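Local coordinates for CRISPR-associated endonuclease Cas9 (Campylobacter jejuni subsp. jejuni serotype O:2, PDB 5X2H), which is an RNA-guided endonuclease of bacterial adaptive immunity whose natural form cleaves the two strands of target DNA with separate HNH and RuvC-like nuclease domains, at residues A[339-344]-A[356-361]; A[376-381]-A[389-394]; A[682-687]-A[758-763]. All coordinates share one frame; numbering follows the deposited sequence.

Contact 1 (A[339-344]-A[356-361]); sequences KKYKEF and DDLNEI
Tyr341 reaches from helix 336-344 to helix 355-367 and lays its phenol end against Ile361 and the main chain of Leu358. The nearest alpha carbons, Tyr341 CA and Leu358 CA, are 10.2 Å apart, a gap that a tyrosine is long enough to bridge. With CG anti to the backbone N (chi1 -165°), the ring extends away from its own helix and meets the other with its hydroxyl edge. There Tyr341 OH lies 3.1 Å from Leu358 O, a weak hydrogen bond with the tyrosine as donor, and 3.3 Å from Ile361 CG2. Both partners sit near the plane of the ring. The beta-branch of Ile361 suits this place: CG2 is directed at the phenol end while CG1 leaves in another direction. Farther out, Leu358 CG comes within 4.4 Å of Tyr341 OH. Phe396 packs edge-to-face with the tyrosine ring, and Leu391 of helix 385-391 touches both Tyr341 and Ile361. The contact joins two consecutive helices of an all-helical region, away from the nuclease site. A buried hydroxyl thus finds an acceptor in a helical carbonyl while the ring stays among apolar neighbours; the bond being weak, packing probably supplies much of the cohesion.

Contact 2 (A[376-381]-A[389-394]); sequences KALAKY and DSLSKL
Segment 376-381, on helix 371-379, faces segment 389-394, on helix 385-391, with Leu378 CA and Leu391 CA the nearest pair of alpha carbons at 8.1 Å. Both leucines direct their side chains at the opposite segment from CB onward, and Leu378 does most of the touching through its two methyl branches. Its CD1 touches two groups at once, 3.8 Å from Leu391 CB and 3.6 Å from Ser392 OG. The other branch is looser: Leu378 CD2 is 4.2 Å from Leu391 CD1. In Leu378, CG stands anti to the carbonyl carbon (chi1 -61°) and CD1 continues outward (chi2 164°), which carries that methyl across to segment 389-394. Ser392 is small enough to let the methyl in, and its hydroxyl also makes a weak hydrogen bond to Ile388 O in the preceding turn, which accommodates a polar atom at this buried spot. Ile361 packs on Leu378, and the CB of Phe344 touches Leu391, so the two leucines belong to a wider apolar cluster. This is plain helix packing in an all-helical region: two short helices, consecutive in the chain, held together by an apolar leucine contact.

Contact 3 (A[682-687]-A[758-763]); sequences FRVDIF and VYYNAF
Val684 presents its two methyls to two different aromatic rings, CG1 to Tyr760 and CG2 to Phe763. Val684 CG1 approaches Tyr760 obliquely, at the phenol end, 3.3 Å from Tyr760 OH and 3.7 Å from Tyr760 CZ. Phe763 receives the other methyl over one face, Val684 CG2 standing 4.1 Å from Phe763 CD2, and these two side chains meet at about a right angle. The valine torsion explains the division, because CG2 is anti to the backbone N while CG1 is turned between that N and the carbonyl carbon (chi1 55°). A beta-branched residue, whose methyls diverge close to the main chain, is well suited to serving two rings at once. The Tyr760 ring has a further neighbour in its own strand, with Ala762 N 3.8 Å above its plane and over the centre. Off the interface, within strand 683-689, Arg683 grips Asp685 side-on through NE and NH2, each Asp685 oxygen offering its syn lone pair close to the guanidinium plane. Arg830 adds a salt bridge to Asp685. Strand 683-689 runs between strands 695-700 and 733-740, whose Ala697 and Leu739 touch Val684, whereas strand 756-764, in the PI-CTD family region, where Ala762 packs on a DNA phosphate, belongs to another antiparallel sheet, in which Leu770 of strand 769-773 meets Tyr760; the contact therefore packs one sheet against the other.

In the fold
From the N terminus, the chain reaches contact 1 first, where helix 336-344 meets helix 355-367 and closes a short connection that is largely unmodelled. Helix 371-379 follows directly, and contact 2 closes a seven-residue, partly helical connection by joining it to helix 385-391. The two contacts are in series rather than nested, yet their centres lie only about 10 Å apart and they touch, chiefly through Tyr381 on Glu360 and Ile361 and through Phe344 on Ser390 and Leu391, making one helical cluster. Contact 3 comes much later, bridges 70 intervening residues, and joins two beta sheets about 60 Å from contact 2, centre to centre, on the opposite side of the chain's centre.

Contact 1 (A[339-344]-A[356-361])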
loop_
_atom_site.group_PDB
_atom_site.type_symbol
_atom_site.label_atom_id
_atom_site.label_comp_id
_atom_site.label_asym_id
_atom_site.label_seq_id
_atom_site.Cartn_x
_atom_site.Cartn_y
_atom_site.Cartn_z
ATOM N N LYS A 339 27.909 20.278 11.971
ATOM C CA LYS A 339 29.319 20.522 11.687
ATOM C C LYS A 339 29.649 20.228 10.229
ATOM O O LYS A 339 30.442 20.943 9.607
ATOM C CB LYS A 339 30.195 19.683 12.617
ATOM N N LYS A 340 29.043 19.178 9.665
ATOM C CA LYS A 340 29.275 18.859 8.261
ATOM C C LYS A 340 28.703 19.937 7.348
ATOM O O LYS A 340 29.272 20.230 6.290
ATOM C CB LYS A 340 28.671 17.495 7.925
ATOM N N TYR A 341 27.579 20.541 7.743
ATOM C CA TYR A 341 26.982 21.598 6.933
ATOM C C TYR A 341 27.893 22.817 6.874
ATOM O O TYR A 341 28.211 23.315 5.789
ATOM C CB TYR A 341 25.609 21.975 7.494
ATOM C CG TYR A 341 24.750 22.788 6.547
ATOM C CD1 TYR A 341 25.025 22.831 5.186
ATOM C CD2 TYR A 341 23.664 23.515 7.018
ATOM C CE1 TYR A 341 24.240 23.572 4.322
ATOM C CE2 TYR A 341 22.875 24.259 6.162
ATOM C CZ TYR A 341 23.168 24.284 4.815
ATOM O OH TYR A 341 22.384 25.025 3.960
ATOM N N LYS A 342 28.332 23.304 8.037
ATOM C CA LYS A 342 29.187 24.487 8.068
ATOM C C LYS A 342 30.551 24.218 7.444
ATOM O O LYS A 342 31.143 25.121 6.842
ATOM C CB LYS A 342 29.349 24.979 9.507
ATOM N N GLU A 343 31.064 22.992 7.571
ATOM C CA GLU A 343 32.355 22.670 6.975
ATOM C C GLU A 343 32.275 22.612 5.455
ATOM O O GLU A 343 33.285 22.821 4.775
ATOM C CB GLU A 343 32.877 21.344 7.529
ATOM N N PHE A 344 31.091 22.336 4.907
ATOM C CA PHE A 344 30.920 22.243 3.464
ATOM C C PHE A 344 30.749 23.601 2.794
ATOM O O PHE A 344 30.831 23.677 1.562
ATOM C CB PHE A 344 29.718 21.352 3.136
ATOM N N ASP A 356 18.050 33.410 4.237
ATOM C CA ASP A 356 16.955 32.759 3.522
ATOM C C ASP A 356 17.479 31.740 2.519
ATOM O O ASP A 356 16.900 30.657 2.367
ATOM C CB ASP A 356 16.084 33.803 2.825
ATOM C CG ASP A 356 15.070 34.431 3.757
ATOM O OD1 ASP A 356 15.481 35.180 4.669
ATOM O OD2 ASP A 356 13.862 34.173 3.579
ATOM N N ASP A 357 18.573 32.065 1.827
ATOM C CA ASP A 357 19.165 31.112 0.895
ATOM C C ASP A 357 19.760 29.914 1.623
ATOM O O ASP A 357 19.771 28.806 1.077
ATOM C CB ASP A 357 20.232 31.800 0.042
ATOM C CG ASP A 357 19.661 32.906 -0.824
ATOM O OD1 ASP A 357 18.494 32.786 -1.251
ATOM O OD2 ASP A 357 20.381 33.895 -1.079
ATOM N N LEU A 358 20.252 30.112 2.847
ATOM C CA LEU A 358 20.785 28.998 3.623
ATOM C C LEU A 358 19.689 27.997 3.966
ATOM O O LEU A 358 19.860 26.783 3.790
ATOM C CB LEU A 358 21.457 29.520 4.893
ATOM C CG LEU A 358 22.951 29.228 5.048
ATOM C CD1 LEU A 358 23.718 29.711 3.828
ATOM C CD2 LEU A 358 23.490 29.877 6.314
ATOM N N ASN A 359 18.550 28.489 4.459
ATOM C CA ASN A 359 17.424 27.604 4.738
ATOM C C ASN A 359 16.871 26.988 3.460
ATOM O O ASN A 359 16.418 25.838 3.471
ATOM C CB ASN A 359 16.326 28.368 5.479
ATOM C CG ASN A 359 16.802 28.933 6.803
ATOM O OD1 ASN A 359 16.987 28.199 7.773
ATOM N ND2 ASN A 359 16.998 30.247 6.850
ATOM N N GLU A 360 16.902 27.732 2.352
ATOM C CA GLU A 360 16.442 27.185 1.081
ATOM C C GLU A 360 17.395 26.121 0.553
ATOM O O GLU A 360 16.964 25.199 -0.150
ATOM C CB GLU A 360 16.275 28.310 0.060
ATOM C CG GLU A 360 14.925 28.330 -0.641
ATOM C CD GLU A 360 13.762 28.257 0.330
ATOM O OE1 GLU A 360 12.906 27.362 0.166
ATOM O OE2 GLU A 360 13.709 29.087 1.264
ATOM N N ILE A 361 18.685 26.228 0.880
ATOM C CA ILE A 361 19.651 25.223 0.444
ATOM C C ILE A 361 19.415 23.906 1.176
ATOM O O ILE A 361 19.419 22.830 0.568
ATOM C CB ILE A 361 21.088 25.735 0.650
ATOM C CG1 ILE A 361 21.477 26.710 -0.461
ATOM C CG2 ILE A 361 22.073 24.576 0.701
ATOM C CD1 ILE A 361 22.770 27.441 -0.198
#

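Contact 2 (A[376-381]-A[389-394])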
loop_
_atom_site.group_PDB
_atom_site.type_symbol
_atom_site.label_atom_id
_atom_site.label_comp_id
_atom_site.label_asym_id
_atom_site.label_seq_id
_atom_site.Cartn_x
_atom_site.Cartn_y
_atom_site.Cartn_z
ATOM N N LYS A 376 22.487 21.302 -9.967
ATOM C CA LYS A 376 21.852 22.367 -10.736
ATOM C C LYS A 376 21.045 23.297 -9.838
ATOM O O LYS A 376 21.021 24.512 -10.058
ATOM C CB LYS A 376 20.963 21.766 -11.825
ATOM N N ALA A 377 20.379 22.747 -8.821
ATOM C CA ALA A 377 19.585 23.587 -7.929
ATOM C C ALA A 377 20.477 24.481 -7.078
ATOM O O ALA A 377 20.169 25.661 -6.878
ATOM C CB ALA A 377 18.693 22.718 -7.045
ATOM N N LEU A 378 21.583 23.935 -6.562
ATOM C CA LEU A 378 22.516 24.743 -5.782
ATOM C C LEU A 378 23.171 25.819 -6.642
ATOM O O LEU A 378 23.479 26.908 -6.145
ATOM C CB LEU A 378 23.582 23.842 -5.142
ATOM C CG LEU A 378 23.153 22.739 -4.158
ATOM C CD1 LEU A 378 24.274 21.726 -3.939
ATOM C CD2 LEU A 378 22.710 23.323 -2.824
ATOM N N ALA A 379 23.364 25.544 -7.936
ATOM C CA ALA A 379 24.073 26.468 -8.817
ATOM C C ALA A 379 23.348 27.801 -8.979
ATOM O O ALA A 379 23.999 28.824 -9.226
ATOM C CB ALA A 379 24.291 25.815 -10.182
ATOM N N LYS A 380 22.023 27.819 -8.826
ATOM C CA LYS A 380 21.264 29.063 -8.844
ATOM C C LYS A 380 21.593 29.986 -7.674
ATOM O O LYS A 380 21.040 31.091 -7.608
ATOM C CB LYS A 380 19.762 28.763 -8.854
ATOM N N TYR A 381 22.467 29.578 -6.752
ATOM C CA TYR A 381 22.837 30.403 -5.612
ATOM C C TYR A 381 24.314 30.766 -5.683
ATOM O O TYR A 381 25.136 30.002 -6.196
ATOM C CB TYR A 381 22.542 29.691 -4.282
ATOM C CG TYR A 381 21.077 29.400 -4.047
ATOM C CD1 TYR A 381 20.098 30.300 -4.446
ATOM C CD2 TYR A 381 20.672 28.219 -3.438
ATOM C CE1 TYR A 381 18.759 30.034 -4.239
ATOM C CE2 TYR A 381 19.334 27.943 -3.227
ATOM C CZ TYR A 381 18.383 28.855 -3.630
ATOM O OH TYR A 381 17.048 28.595 -3.428
ATOM N N ASP A 389 29.879 21.059 -4.918
ATOM C CA ASP A 389 30.223 19.646 -4.809
ATOM C C ASP A 389 30.189 19.188 -3.357
ATOM O O ASP A 389 29.791 18.053 -3.066
ATOM C CB ASP A 389 31.603 19.393 -5.421
ATOM C CG ASP A 389 31.685 19.820 -6.874
ATOM O OD1 ASP A 389 30.641 20.195 -7.450
ATOM O OD2 ASP A 389 32.796 19.785 -7.441
ATOM N N SER A 390 30.600 20.059 -2.434
ATOM C CA SER A 390 30.569 19.712 -1.017
ATOM C C SER A 390 29.134 19.573 -0.520
ATOM O O SER A 390 28.788 18.587 0.140
ATOM C CB SER A 390 31.320 20.764 -0.202
ATOM O OG SER A 390 32.646 20.929 -0.674
ATOM N N LEU A 391 28.284 20.555 -0.834
ATOM C CA LEU A 391 26.891 20.500 -0.409
ATOM C C LEU A 391 26.119 19.380 -1.095
ATOM O O LEU A 391 25.106 18.924 -0.555
ATOM C CB LEU A 391 26.203 21.840 -0.674
ATOM C CG LEU A 391 26.731 23.071 0.068
ATOM C CD1 LEU A 391 25.878 24.289 -0.255
ATOM C CD2 LEU A 391 26.773 22.829 1.568
ATOM N N SER A 392 26.576 18.923 -2.264
ATOM C CA SER A 392 25.878 17.862 -2.981
ATOM C C SER A 392 26.050 16.500 -2.325
ATOM O O SER A 392 25.288 15.579 -2.638
ATOM C CB SER A 392 26.360 17.791 -4.432
ATOM O OG SER A 392 25.569 18.605 -5.279
ATOM N N LYS A 393 27.027 16.345 -1.433
ATOM C CA LYS A 393 27.318 15.054 -0.824
ATOM C C LYS A 393 26.641 14.855 0.525
ATOM O O LYS A 393 26.634 13.729 1.033
ATOM C CB LYS A 393 28.835 14.878 -0.660
ATOM N N LEU A 394 26.075 15.905 1.112
ATOM C CA LEU A 394 25.452 15.800 2.423
ATOM C C LEU A 394 24.086 15.135 2.319
ATOM O O LEU A 394 23.325 15.384 1.379
ATOM C CB LEU A 394 25.315 17.183 3.058
ATOM C CG LEU A 394 26.607 17.990 3.212
ATOM C CD1 LEU A 394 26.291 19.413 3.630
ATOM C CD2 LEU A 394 27.543 17.327 4.216
#

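Contact 3 (A[682-687]-A[758-763])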
loop_
_atom_site.group_PDB
_atom_site.type_symbol
_atom_site.label_atom_id
_atom_site.label_comp_id
_atom_site.label_asym_id
_atom_site.label_seq_id
_atom_site.Cartn_x
_atom_site.Cartn_y
_atom_site.Cartn_z
ATOM N N PHE A 682 -15.948 -10.606 -10.684
ATOM C CA PHE A 682 -16.545 -9.520 -9.920
ATOM C C PHE A 682 -18.022 -9.321 -10.222
ATOM O O PHE A 682 -18.704 -8.638 -9.450
ATOM C CB PHE A 682 -15.781 -8.209 -10.161
ATOM C CG PHE A 682 -16.032 -7.577 -11.511
ATOM C CD1 PHE A 682 -15.293 -7.955 -12.620
ATOM C CD2 PHE A 682 -16.979 -6.573 -11.660
ATOM C CE1 PHE A 682 -15.510 -7.364 -13.857
ATOM C CE2 PHE A 682 -17.199 -5.979 -12.896
ATOM C CZ PHE A 682 -16.463 -6.377 -13.994
ATOM N N ARG A 683 -18.532 -9.906 -11.302
ATOM C CA ARG A 683 -19.900 -9.656 -11.727
ATOM C C ARG A 683 -20.440 -10.882 -12.454
ATOM O O ARG A 683 -19.694 -11.608 -13.116
ATOM C CB ARG A 683 -19.957 -8.412 -12.624
ATOM C CG ARG A 683 -21.314 -8.081 -13.214
ATOM C CD ARG A 683 -21.234 -6.789 -14.022
ATOM N NE ARG A 683 -22.036 -6.843 -15.240
ATOM C CZ ARG A 683 -22.024 -5.906 -16.181
ATOM N NH1 ARG A 683 -21.249 -4.836 -16.046
ATOM N NH2 ARG A 683 -22.782 -6.039 -17.259
ATOM N N VAL A 684 -21.742 -11.116 -12.306
ATOM C CA VAL A 684 -22.451 -12.132 -13.076
ATOM C C VAL A 684 -23.779 -11.540 -13.527
ATOM O O VAL A 684 -24.491 -10.918 -12.732
ATOM C CB VAL A 684 -22.663 -13.433 -12.274
ATOM C CG1 VAL A 684 -23.376 -13.159 -10.960
ATOM C CG2 VAL A 684 -23.438 -14.445 -13.096
ATOM N N ASP A 685 -24.100 -11.709 -14.807
ATOM C CA ASP A 685 -25.323 -11.168 -15.381
ATOM C C ASP A 685 -26.357 -12.280 -15.485
ATOM O O ASP A 685 -26.096 -13.322 -16.096
ATOM C CB ASP A 685 -25.053 -10.539 -16.746
ATOM C CG ASP A 685 -24.236 -9.262 -16.647
ATOM O OD1 ASP A 685 -23.968 -8.812 -15.509
ATOM O OD2 ASP A 685 -23.861 -8.712 -17.704
ATOM N N ILE A 686 -27.523 -12.054 -14.887
ATOM C CA ILE A 686 -28.586 -13.049 -14.817
ATOM C C ILE A 686 -29.586 -12.773 -15.927
ATOM O O ILE A 686 -30.074 -11.645 -16.071
ATOM C CB ILE A 686 -29.272 -13.033 -13.440
ATOM C CG1 ILE A 686 -28.260 -13.382 -12.347
ATOM C CG2 ILE A 686 -30.462 -13.986 -13.417
ATOM C CD1 ILE A 686 -27.499 -14.668 -12.607
ATOM N N PHE A 687 -29.882 -13.798 -16.717
ATOM C CA PHE A 687 -30.875 -13.731 -17.775
ATOM C C PHE A 687 -32.018 -14.685 -17.456
ATOM O O PHE A 687 -31.919 -15.549 -16.582
ATOM C CB PHE A 687 -30.267 -14.080 -19.138
ATOM C CG PHE A 687 -29.341 -13.034 -19.679
ATOM C CD1 PHE A 687 -28.053 -12.902 -19.181
ATOM C CD2 PHE A 687 -29.750 -12.191 -20.699
ATOM C CE1 PHE A 687 -27.197 -11.943 -19.681
ATOM C CE2 PHE A 687 -28.895 -11.232 -21.206
ATOM C CZ PHE A 687 -27.618 -11.108 -20.696
ATOM N N VAL A 758 -31.248 -13.285 0.910
ATOM C CA VAL A 758 -29.901 -13.777 1.163
ATOM C C VAL A 758 -28.913 -12.864 0.451
ATOM O O VAL A 758 -29.263 -12.135 -0.480
ATOM C CB VAL A 758 -29.705 -15.236 0.692
ATOM C CG1 VAL A 758 -30.649 -16.180 1.439
ATOM C CG2 VAL A 758 -29.912 -15.336 -0.813
ATOM N N TYR A 759 -27.664 -12.909 0.903
ATOM C CA TYR A 759 -26.579 -12.209 0.229
ATOM C C TYR A 759 -25.930 -13.150 -0.779
ATOM O O TYR A 759 -25.538 -14.268 -0.429
ATOM C CB TYR A 759 -25.542 -11.700 1.230
ATOM C CG TYR A 759 -25.905 -10.389 1.889
ATOM C CD1 TYR A 759 -25.915 -9.204 1.164
ATOM C CD2 TYR A 759 -26.221 -10.333 3.239
ATOM C CE1 TYR A 759 -26.242 -8.000 1.766
ATOM C CE2 TYR A 759 -26.545 -9.136 3.848
ATOM C CZ TYR A 759 -26.554 -7.974 3.108
ATOM O OH TYR A 759 -26.880 -6.784 3.714
ATOM N N TYR A 760 -25.833 -12.702 -2.026
ATOM C CA TYR A 760 -25.088 -13.440 -3.035
ATOM C C TYR A 760 -23.598 -13.359 -2.726
ATOM O O TYR A 760 -23.070 -12.275 -2.464
ATOM C CB TYR A 760 -25.392 -12.875 -4.425
ATOM C CG TYR A 760 -24.392 -13.256 -5.496
ATOM C CD1 TYR A 760 -24.548 -14.417 -6.242
ATOM C CD2 TYR A 760 -23.299 -12.443 -5.772
ATOM C CE1 TYR A 760 -23.638 -14.763 -7.224
ATOM C CE2 TYR A 760 -22.384 -12.779 -6.747
ATOM C CZ TYR A 760 -22.555 -13.939 -7.469
ATOM O OH TYR A 760 -21.640 -14.270 -8.441
ATOM N N ASN A 761 -22.921 -14.506 -2.746
ATOM C CA ASN A 761 -21.487 -14.569 -2.473
ATOM C C ASN A 761 -20.656 -14.958 -3.681
ATOM O O ASN A 761 -19.582 -14.394 -3.891
ATOM C CB ASN A 761 -21.197 -15.557 -1.338
ATOM C CG ASN A 761 -21.658 -15.050 0.011
ATOM O OD1 ASN A 761 -21.850 -13.851 0.208
ATOM N ND2 ASN A 761 -21.831 -15.966 0.953
ATOM N N ALA A 762 -21.120 -15.911 -4.484
ATOM C CA ALA A 762 -20.343 -16.368 -5.624
ATOM C C ALA A 762 -21.247 -17.126 -6.580
ATOM O O ALA A 762 -22.291 -17.661 -6.195
ATOM C CB ALA A 762 -19.170 -17.255 -5.192
ATOM N N PHE A 763 -20.824 -17.155 -7.837
ATOM C CA PHE A 763 -21.423 -17.987 -8.869
ATOM C C PHE A 763 -20.378 -19.011 -9.288
ATOM O O PHE A 763 -19.268 -18.640 -9.683
ATOM C CB PHE A 763 -21.882 -17.142 -10.058
ATOM C CG PHE A 763 -22.160 -17.940 -11.300
ATOM C CD1 PHE A 763 -23.260 -18.779 -11.367
ATOM C CD2 PHE A 763 -21.324 -17.846 -12.404
ATOM C CE1 PHE A 763 -23.521 -19.518 -12.507
ATOM C CE2 PHE A 763 -21.580 -18.581 -13.548
ATOM C CZ PHE A 763 -22.684 -19.418 -13.599
#